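Local coordinates for tartrate dehydrogenase/decarboxylase (Pseudomonas putida, PDB 3FLK), which oxidises tartrate with NAD, using a divalent metal ion, and also converts meso-tartrate to D-glycerate and oxidatively decarboxylates D-malate to pyruvate, at residues E331-D336 / G353-D358; E29-K34 / D324-A329; R170-A175 / P201-R206. The protein carries 1 engineered substitution. All coordinates share one frame; numbering follows the deposited sequence.

Contact 1. Residues E331-D336 / G353-D358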
loop_
_atom_site.group_PDB
_atom_site.type_symbol
_atom_site.label_atom_id
_atom_site.label_comp_id
_atom_site.label_asym_id
_atom_site.label_seq_id
_atom_site.Cartn_x
_atom_site.Cartn_y
_atom_site.Cartn_z
ATOM N N GLU A 331 27.093 -2.284 -8.149
ATOM C CA GLU A 331 27.205 -0.818 -8.152
ATOM C C GLU A 331 27.898 -0.288 -9.407
ATOM O O GLU A 331 27.423 0.664 -10.028
ATOM C CB GLU A 331 27.970 -0.329 -6.914
ATOM C CG GLU A 331 27.199 -0.402 -5.601
ATOM C CD GLU A 331 28.106 -0.348 -4.372
ATOM O OE1 GLU A 331 29.254 0.143 -4.477
ATOM O OE2 GLU A 331 27.669 -0.808 -3.294
ATOM N N ARG A 332 29.017 -0.911 -9.770
ATOM C CA ARG A 332 29.824 -0.478 -10.919
ATOM C C ARG A 332 29.082 -0.625 -12.245
ATOM O O ARG A 332 29.104 0.279 -13.083
ATOM C CB ARG A 332 31.155 -1.237 -10.957
ATOM C CG ARG A 332 32.144 -0.791 -9.886
ATOM C CD ARG A 332 33.337 -1.724 -9.805
ATOM N NE ARG A 332 34.344 -1.242 -8.861
ATOM C CZ ARG A 332 35.479 -0.639 -9.211
ATOM N NH1 ARG A 332 35.772 -0.442 -10.492
ATOM N NH2 ARG A 332 36.327 -0.237 -8.275
ATOM N N VAL A 333 28.418 -1.764 -12.417
ATOM C CA VAL A 333 27.647 -2.062 -13.622
ATOM C C VAL A 333 26.485 -1.073 -13.811
ATOM O O VAL A 333 26.236 -0.599 -14.926
ATOM C CB VAL A 333 27.182 -3.543 -13.607
ATOM C CG1 VAL A 333 25.910 -3.751 -14.399
ATOM C CG2 VAL A 333 28.300 -4.451 -14.118
ATOM N N ILE A 334 25.801 -0.747 -12.714
ATOM C CA ILE A 334 24.735 0.263 -12.724
ATOM C C ILE A 334 25.286 1.647 -13.102
ATOM O O ILE A 334 24.705 2.343 -13.941
ATOM C CB ILE A 334 23.982 0.319 -11.364
ATOM C CG1 ILE A 334 23.128 -0.942 -11.174
ATOM C CG2 ILE A 334 23.116 1.571 -11.274
ATOM C CD1 ILE A 334 22.541 -1.107 -9.768
ATOM N N ALA A 335 26.407 2.030 -12.492
ATOM C CA ALA A 335 27.072 3.297 -12.816
ATOM C C ALA A 335 27.476 3.370 -14.293
ATOM O O ALA A 335 27.366 4.427 -14.917
ATOM C CB ALA A 335 28.283 3.515 -11.914
ATOM N N ASP A 336 27.923 2.240 -14.842
ATOM C CA ASP A 336 28.337 2.138 -16.249
ATOM C C ASP A 336 27.177 2.206 -17.244
ATOM O O ASP A 336 27.380 2.524 -18.417
ATOM C CB ASP A 336 29.102 0.830 -16.490
ATOM C CG ASP A 336 30.524 0.871 -15.965
ATOM O OD1 ASP A 336 31.053 1.979 -15.713
ATOM O OD2 ASP A 336 31.119 -0.217 -15.810
ATOM N N GLY A 353 24.273 -10.216 -16.493
ATOM C CA GLY A 353 24.911 -11.282 -15.718
ATOM C C GLY A 353 26.395 -11.390 -16.024
ATOM O O GLY A 353 27.224 -11.443 -15.113
ATOM N N ALA A 354 26.721 -11.402 -17.316
ATOM C CA ALA A 354 28.107 -11.458 -17.786
ATOM C C ALA A 354 28.929 -10.242 -17.358
ATOM O O ALA A 354 30.089 -10.382 -16.965
ATOM C CB ALA A 354 28.143 -11.616 -19.304
ATOM N N ALA A 355 28.326 -9.057 -17.440
ATOM C CA ALA A 355 28.991 -7.808 -17.061
ATOM C C ALA A 355 29.325 -7.742 -15.566
ATOM O O ALA A 355 30.402 -7.278 -15.188
ATOM C CB ALA A 355 28.144 -6.607 -17.474
ATOM N N ILE A 356 28.405 -8.208 -14.725
ATOM C CA ILE A 356 28.627 -8.235 -13.276
ATOM C C ILE A 356 29.690 -9.277 -12.920
ATOM O O ILE A 356 30.590 -9.006 -12.122
ATOM C CB ILE A 356 27.308 -8.478 -12.490
ATOM C CG1 ILE A 356 26.342 -7.306 -12.707
ATOM C CG2 ILE A 356 27.590 -8.663 -10.993
ATOM C CD1 ILE A 356 24.900 -7.577 -12.296
ATOM N N SER A 357 29.587 -10.454 -13.532
ATOM C CA SER A 357 30.551 -11.534 -13.337
ATOM C C SER A 357 31.973 -11.111 -13.733
ATOM O O SER A 357 32.928 -11.359 -12.990
ATOM C CB SER A 357 30.119 -12.777 -14.121
ATOM O OG SER A 357 30.876 -13.909 -13.736
ATOM N N ASP A 358 32.101 -10.463 -14.891
ATOM C CA ASP A 358 33.399 -9.981 -15.370
ATOM C C ASP A 358 33.977 -8.874 -14.491
ATOM O O ASP A 358 35.171 -8.882 -14.183
ATOM C CB ASP A 358 33.308 -9.490 -16.817
ATOM C CG ASP A 358 34.654 -9.039 -17.364
ATOM O OD1 ASP A 358 35.642 -9.795 -17.222
ATOM O OD2 ASP A 358 34.725 -7.926 -17.930
#

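Contact 2. Residues E29-K34 / D324-A329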
loop_
_atom_site.group_PDB
_atom_site.type_symbol
_atom_site.label_atom_id
_atom_site.label_comp_id
_atom_site.label_asym_id
_atom_site.label_seq_id
_atom_site.Cartn_x
_atom_site.Cartn_y
_atom_site.Cartn_z
ATOM N N GLU A 29 29.317 -18.339 -8.681
ATOM C CA GLU A 29 30.442 -19.200 -9.056
ATOM C C GLU A 29 31.719 -18.390 -9.294
ATOM O O GLU A 29 32.813 -18.845 -8.967
ATOM C CB GLU A 29 30.091 -20.065 -10.273
ATOM C CG GLU A 29 29.178 -21.251 -9.938
ATOM C CD GLU A 29 28.668 -22.006 -11.162
ATOM O OE1 GLU A 29 28.594 -21.417 -12.265
ATOM O OE2 GLU A 29 28.324 -23.199 -11.017
ATOM N N ALA A 30 31.571 -17.187 -9.847
ATOM C CA ALA A 30 32.690 -16.260 -10.008
ATOM C C ALA A 30 33.194 -15.759 -8.653
ATOM O O ALA A 30 34.401 -15.614 -8.446
ATOM C CB ALA A 30 32.296 -15.092 -10.900
ATOM N N ALA A 31 32.262 -15.500 -7.736
ATOM C CA ALA A 31 32.598 -15.106 -6.371
ATOM C C ALA A 31 33.280 -16.245 -5.615
ATOM O O ALA A 31 34.218 -16.012 -4.852
ATOM C CB ALA A 31 31.355 -14.637 -5.623
ATOM N N ALA A 32 32.805 -17.471 -5.838
ATOM C CA ALA A 32 33.365 -18.660 -5.192
ATOM C C ALA A 32 34.814 -18.892 -5.610
ATOM O O ALA A 32 35.674 -19.164 -4.769
ATOM C CB ALA A 32 32.517 -19.886 -5.495
ATOM N N LEU A 33 35.073 -18.771 -6.910
ATOM C CA LEU A 33 36.416 -18.909 -7.467
ATOM C C LEU A 33 37.378 -17.864 -6.893
ATOM O O LEU A 33 38.487 -18.197 -6.479
ATOM C CB LEU A 33 36.368 -18.809 -8.998
ATOM C CG LEU A 33 37.680 -18.921 -9.787
ATOM C CD1 LEU A 33 38.220 -20.350 -9.782
ATOM C CD2 LEU A 33 37.485 -18.424 -11.213
ATOM N N LYS A 34 36.930 -16.611 -6.863
ATOM C CA LYS A 34 37.742 -15.477 -6.416
ATOM C C LYS A 34 38.151 -15.561 -4.942
ATOM O O LYS A 34 39.279 -15.222 -4.590
ATOM C CB LYS A 34 36.990 -14.167 -6.671
ATOM C CG LYS A 34 37.830 -12.912 -6.523
ATOM C CD LYS A 34 36.963 -11.668 -6.588
ATOM C CE LYS A 34 37.801 -10.401 -6.576
ATOM N NZ LYS A 34 38.480 -10.181 -7.878
ATOM N N ASP A 324 30.553 -8.453 -0.307
ATOM C CA ASP A 324 30.969 -7.074 -0.555
ATOM C C ASP A 324 31.414 -6.846 -2.001
ATOM O O ASP A 324 31.110 -5.808 -2.586
ATOM C CB ASP A 324 32.082 -6.659 0.419
ATOM C CG ASP A 324 31.628 -6.661 1.880
ATOM O OD1 ASP A 324 30.463 -7.022 2.171
ATOM O OD2 ASP A 324 32.455 -6.303 2.748
ATOM N N ASP A 325 32.127 -7.817 -2.570
ATOM C CA ASP A 325 32.579 -7.737 -3.963
ATOM C C ASP A 325 31.420 -7.823 -4.951
ATOM O O ASP A 325 31.450 -7.186 -6.003
ATOM C CB ASP A 325 33.614 -8.823 -4.269
ATOM C CG ASP A 325 35.012 -8.457 -3.787
ATOM O OD1 ASP A 325 35.192 -7.359 -3.215
ATOM O OD2 ASP A 325 35.934 -9.272 -3.986
HETATM N N MSE A 326 30.405 -8.612 -4.605
HETATM C CA MSE A 326 29.205 -8.732 -5.430
HETATM C C MSE A 326 28.418 -7.425 -5.469
HETATM O O MSE A 326 27.953 -7.010 -6.529
HETATM C CB MSE A 326 28.333 -9.895 -4.957
HETATM C CG MSE A 326 28.923 -11.248 -5.309
HETATM SE SE MSE A 326 27.920 -12.771 -4.658
HETATM C CE MSE A 326 26.355 -12.612 -5.816
ATOM N N LEU A 327 28.297 -6.772 -4.315
ATOM C CA LEU A 327 27.658 -5.460 -4.232
ATOM C C LEU A 327 28.463 -4.397 -4.976
ATOM O O LEU A 327 27.892 -3.550 -5.655
ATOM C CB LEU A 327 27.432 -5.048 -2.773
ATOM C CG LEU A 327 26.077 -5.368 -2.123
ATOM C CD1 LEU A 327 24.952 -4.504 -2.707
ATOM C CD2 LEU A 327 25.723 -6.852 -2.207
ATOM N N ASN A 328 29.786 -4.459 -4.839
ATOM C CA ASN A 328 30.704 -3.590 -5.573
ATOM C C ASN A 328 30.509 -3.741 -7.084
ATOM O O ASN A 328 30.390 -2.747 -7.799
ATOM C CB ASN A 328 32.157 -3.903 -5.178
ATOM C CG ASN A 328 33.143 -2.811 -5.593
ATOM O OD1 ASN A 328 32.830 -1.930 -6.392
ATOM N ND2 ASN A 328 34.352 -2.878 -5.045
ATOM N N ALA A 329 30.452 -4.988 -7.548
ATOM C CA ALA A 329 30.255 -5.296 -8.966
ATOM C C ALA A 329 28.899 -4.797 -9.479
ATOM O O ALA A 329 28.813 -4.243 -10.574
ATOM C CB ALA A 329 30.408 -6.794 -9.211
#

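Contact 3. Residues R170-A175 / P201-R206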
loop_
_atom_site.group_PDB
_atom_site.type_symbol
_atom_site.label_atom_id
_atom_site.label_comp_id
_atom_site.label_asym_id
_atom_site.label_seq_id
_atom_site.Cartn_x
_atom_site.Cartn_y
_atom_site.Cartn_z
ATOM N N ARG A 170 8.727 -11.792 18.067
ATOM C CA ARG A 170 9.982 -12.198 17.432
ATOM C C ARG A 170 10.367 -11.361 16.206
ATOM O O ARG A 170 11.551 -11.125 15.971
ATOM C CB ARG A 170 10.002 -13.702 17.124
ATOM C CG ARG A 170 9.013 -14.171 16.068
ATOM C CD ARG A 170 9.097 -15.677 15.902
ATOM N NE ARG A 170 8.199 -16.163 14.858
ATOM C CZ ARG A 170 8.132 -17.427 14.451
ATOM N NH1 ARG A 170 8.918 -18.356 14.988
ATOM N NH2 ARG A 170 7.276 -17.762 13.495
ATOM N N ILE A 171 9.379 -10.910 15.432
ATOM C CA ILE A 171 9.662 -10.017 14.304
ATOM C C ILE A 171 10.045 -8.615 14.794
ATOM O O ILE A 171 10.951 -7.988 14.241
ATOM C CB ILE A 171 8.509 -9.982 13.236
ATOM C CG1 ILE A 171 8.992 -9.347 11.922
ATOM C CG2 ILE A 171 7.261 -9.270 13.759
ATOM C CD1 ILE A 171 9.980 -10.211 11.138
ATOM N N LEU A 172 9.368 -8.145 15.842
ATOM C CA LEU A 172 9.665 -6.844 16.442
ATOM C C LEU A 172 11.054 -6.842 17.070
ATOM O O LEU A 172 11.807 -5.877 16.919
ATOM C CB LEU A 172 8.607 -6.459 17.485
ATOM C CG LEU A 172 7.205 -6.096 16.978
ATOM C CD1 LEU A 172 6.235 -6.000 18.144
ATOM C CD2 LEU A 172 7.202 -4.808 16.153
ATOM N N LYS A 173 11.393 -7.931 17.758
ATOM C CA LYS A 173 12.718 -8.087 18.353
ATOM C C LYS A 173 13.811 -8.029 17.288
ATOM O O LYS A 173 14.796 -7.309 17.450
ATOM C CB LYS A 173 12.819 -9.384 19.157
ATOM C CG LYS A 173 14.144 -9.536 19.901
ATOM C CD LYS A 173 14.114 -10.690 20.883
ATOM C CE LYS A 173 15.412 -10.769 21.677
ATOM N NZ LYS A 173 16.566 -11.167 20.826
ATOM N N TYR A 174 13.628 -8.773 16.200
ATOM C CA TYR A 174 14.600 -8.765 15.110
ATOM C C TYR A 174 14.829 -7.349 14.580
ATOM O O TYR A 174 15.976 -6.920 14.425
ATOM C CB TYR A 174 14.186 -9.712 13.976
ATOM C CG TYR A 174 15.338 -10.055 13.053
ATOM C CD1 TYR A 174 16.115 -11.195 13.272
ATOM C CD2 TYR A 174 15.672 -9.225 11.981
ATOM C CE1 TYR A 174 17.186 -11.509 12.431
ATOM C CE2 TYR A 174 16.742 -9.529 11.140
ATOM C CZ TYR A 174 17.491 -10.670 11.371
ATOM O OH TYR A 174 18.546 -10.977 10.537
ATOM N N ALA A 175 13.737 -6.626 14.336
ATOM C CA ALA A 175 13.796 -5.272 13.784
ATOM C C ALA A 175 14.496 -4.279 14.711
ATOM O O ALA A 175 15.283 -3.450 14.252
ATOM C CB ALA A 175 12.404 -4.778 13.433
ATOM N N PRO A 201 -4.309 -2.526 16.829
ATOM C CA PRO A 201 -4.067 -2.043 18.196
ATOM C C PRO A 201 -3.181 -2.996 18.998
ATOM O O PRO A 201 -2.370 -2.546 19.803
ATOM C CB PRO A 201 -5.473 -1.980 18.795
ATOM C CG PRO A 201 -6.352 -1.744 17.619
ATOM C CD PRO A 201 -5.754 -2.595 16.539
ATOM N N TYR A 202 -3.328 -4.296 18.756
ATOM C CA TYR A 202 -2.498 -5.303 19.404
ATOM C C TYR A 202 -1.034 -5.234 18.953
ATOM O O TYR A 202 -0.122 -5.297 19.781
ATOM C CB TYR A 202 -3.061 -6.705 19.166
ATOM C CG TYR A 202 -2.208 -7.791 19.772
ATOM C CD1 TYR A 202 -2.215 -8.022 21.149
ATOM C CD2 TYR A 202 -1.379 -8.577 18.971
ATOM C CE1 TYR A 202 -1.422 -9.012 21.710
ATOM C CE2 TYR A 202 -0.584 -9.573 19.525
ATOM C CZ TYR A 202 -0.612 -9.784 20.892
ATOM O OH TYR A 202 0.174 -10.766 21.441
ATOM N N TRP A 203 -0.825 -5.119 17.643
ATOM C CA TRP A 203 0.510 -4.934 17.066
ATOM C C TRP A 203 1.189 -3.707 17.682
ATOM O O TRP A 203 2.350 -3.777 18.082
ATOM C CB TRP A 203 0.410 -4.827 15.538
ATOM C CG TRP A 203 1.684 -4.449 14.808
ATOM C CD1 TRP A 203 2.123 -3.183 14.524
ATOM C CD2 TRP A 203 2.650 -5.341 14.240
ATOM N NE1 TRP A 203 3.305 -3.234 13.827
ATOM C CE2 TRP A 203 3.654 -4.545 13.640
ATOM C CE3 TRP A 203 2.773 -6.736 14.187
ATOM C CZ2 TRP A 203 4.770 -5.097 12.997
ATOM C CZ3 TRP A 203 3.885 -7.285 13.543
ATOM C CH2 TRP A 203 4.866 -6.464 12.957
ATOM N N ASP A 204 0.448 -2.602 17.779
ATOM C CA ASP A 204 0.926 -1.376 18.432
ATOM C C ASP A 204 1.311 -1.604 19.898
ATOM O O ASP A 204 2.349 -1.120 20.353
ATOM C CB ASP A 204 -0.126 -0.267 18.346
ATOM C CG ASP A 204 -0.355 0.228 16.925
ATOM O OD1 ASP A 204 0.290 -0.287 15.987
ATOM O OD2 ASP A 204 -1.186 1.144 16.751
ATOM N N LYS A 205 0.471 -2.342 20.623
ATOM C CA LYS A 205 0.714 -2.657 22.032
ATOM C C LYS A 205 2.017 -3.440 22.215
ATOM O O LYS A 205 2.816 -3.131 23.104
ATOM C CB LYS A 205 -0.469 -3.438 22.611
ATOM C CG LYS A 205 -0.570 -3.412 24.122
ATOM C CD LYS A 205 -1.834 -4.122 24.589
ATOM C CE LYS A 205 -2.015 -4.004 26.094
ATOM N NZ LYS A 205 -3.363 -4.488 26.518
ATOM N N ARG A 206 2.232 -4.444 21.367
ATOM C CA ARG A 206 3.457 -5.243 21.424
ATOM C C ARG A 206 4.692 -4.450 20.978
ATOM O O ARG A 206 5.791 -4.684 21.481
ATOM C CB ARG A 206 3.325 -6.533 20.604
ATOM C CG ARG A 206 2.215 -7.501 21.055
ATOM C CD ARG A 206 2.203 -7.744 22.570
ATOM N NE ARG A 206 3.439 -8.354 23.059
ATOM C CZ ARG A 206 3.819 -8.373 24.335
ATOM N NH1 ARG A 206 3.065 -7.808 25.273
ATOM N NH2 ARG A 206 4.965 -8.951 24.673
#

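Contact 1. Residues E331-D336 / G353-D358
V333 on helix 317-336 packs against A355 and I356 on helix 349-361. Both helices belong to the isocitrate/isopropylmalate dehydrogenase fold. The contact joins two helices consecutive in the chain, and helices 17-35 and 299-313 pack against them. It is apolar and small, burying 121 Å² in total.

V333 is the only residue of 331-336 that takes part; A355 and I356 answer it. Its CB sits 4.0 Å from I356 CG1. CG1 of V333 approaches the same I356 CG1, also to 4.0 Å. The other methyl, CG2, makes the closest approaches. It lies opposite the carbonyl carbon and next to the backbone N, which turns it to the neighbouring helix. There it meets I356 CG1 at 3.7 Å and the methyl CB of A355 at 4.0 Å. I356 CG1 is thus touched by the whole branch point of the valine. The two side chains cross at about a right angle, so the isoleucine chain runs over the valine fork.

I356 has its CG1 opposite its own carbonyl carbon (chi1 -64°), which lays the middle of the chain beside V333. The side chain also packs on V27 of helix 17-35 and on I299 and I302 of helix 299-313, so it is buried among four helices. V333 touches T359 one turn further along helix 349-361.

The last partner of V333 CG2 is a backbone atom. It stands 3.7 Å from A355 O, a van der Waals contact, and A355 O is hydrogen-bonded to T359 OG1.

Contact 2. Residues E29-K34 / D324-A329
Between 29-34 and 324-329 the nearest CA atoms are those of A31 and M326, 7.3 Å apart. The gap is spanned by the small methyl of A31 on one side and a long side chain on the other. M326 is deposited as selenomethionine. Its SE lies 4.0 Å from A31 CB, and its CG is nearly as close. The chain is extended as far as SE and then bends (chi3 70°). The bend takes CE away from A31, and the side chain also packs on V27 and L28 of helix 17-35, on I302 and L309, and on L360.

The contact ties the first helix of the isocitrate/isopropylmalate dehydrogenase fold to one close to its C-terminus, through segments 290 residues apart.

K34 and D325 form the second, less buried half. Their side chains cross at about a right angle. K34 meets the carboxylate with its methylenes: CE is 3.4 Å from D325 OD2, and CD is 3.7 Å from the same oxygen. A bend at the last torsion (chi4 74°) directs NZ elsewhere. NZ stays 4.7 Å from D325 OD2, so the opposite charges are near but not in contact. Instead, K34 NZ is hydrogen-bonded to L360 O and L363 O, where helix 349-361 ends. D325 OD2 is hydrogen-bonded to H35 NE2, the residue next to K34.

Contact 3. Residues R170-A175 / P201-R206
D204 OD2 is gripped by K221 NZ in a salt bridge and by S193 OG in a hydrogen bond, next to W203, the residue that meets I171 and L172. D204 OD1 lies in plane at the edge of the W203 ring.

L172 CD2 stands over one face of the indole, offset toward the rim, with W203 CZ2 4.0 Å away. I171 comes to the same six-membered ring at a slant. Its CG2 is 3.8 Å from W203 CH2 and almost as close to CZ3. W203 has its own CG opposite the backbone N (chi1 172°), which swings the indole toward helix 165-181. Its NE1 is hydrogen-bonded to S189 OG on strand 186-191, which lies between the two helices in sequence, and this helps to fix the ring.

L172 also reaches R206. Its CD1 comes within 3.8 Å of R206 CB and rests on the backbone there, 3.6 Å from R206 C. The arginine's end leads away from this meeting. Its first torsion (chi1 -61°) puts CG over one face of the Y202 ring, and the bends at chi2 and chi3 turn the guanidinium toward D169, just before R170 on helix 165-181, where NH2 forms a salt bridge. Y202 OH is hydrogen-bonded to E155 of the second subunit, so this side of the contact lies near the dimer interface.

The axes of segments 170-175 and 201-206 approach to 11.3 Å, at 47°. Their spacing is bridged by L172 and the large indole. Helix 199-211 is the connecting helix of a beta-alpha-beta crossover between the parallel neighbouring strands 186-191 and 218-223, and helix 165-181, which precedes the first of them, packs beside it.

Contacts 1 and 2 are neighbours and share helix 317-336. Their centres are 11 Å apart, and they touch where S357 OG of contact 1 meets A30 CB of contact 2 at 3.4 Å. Contact 3 lies on the opposite side of the chain's centre. Its centre is about 39 Å from that of contact 1 and about 36 Å from that of contact 2. Along the chain, contact 3 is nested inside the loop closed by contact 2, and contact 1 follows both. None of the three is at the active site. The I356 side chain is about 12 Å from a bound NADH, and that of I171 about 13 Å from a bound oxalate.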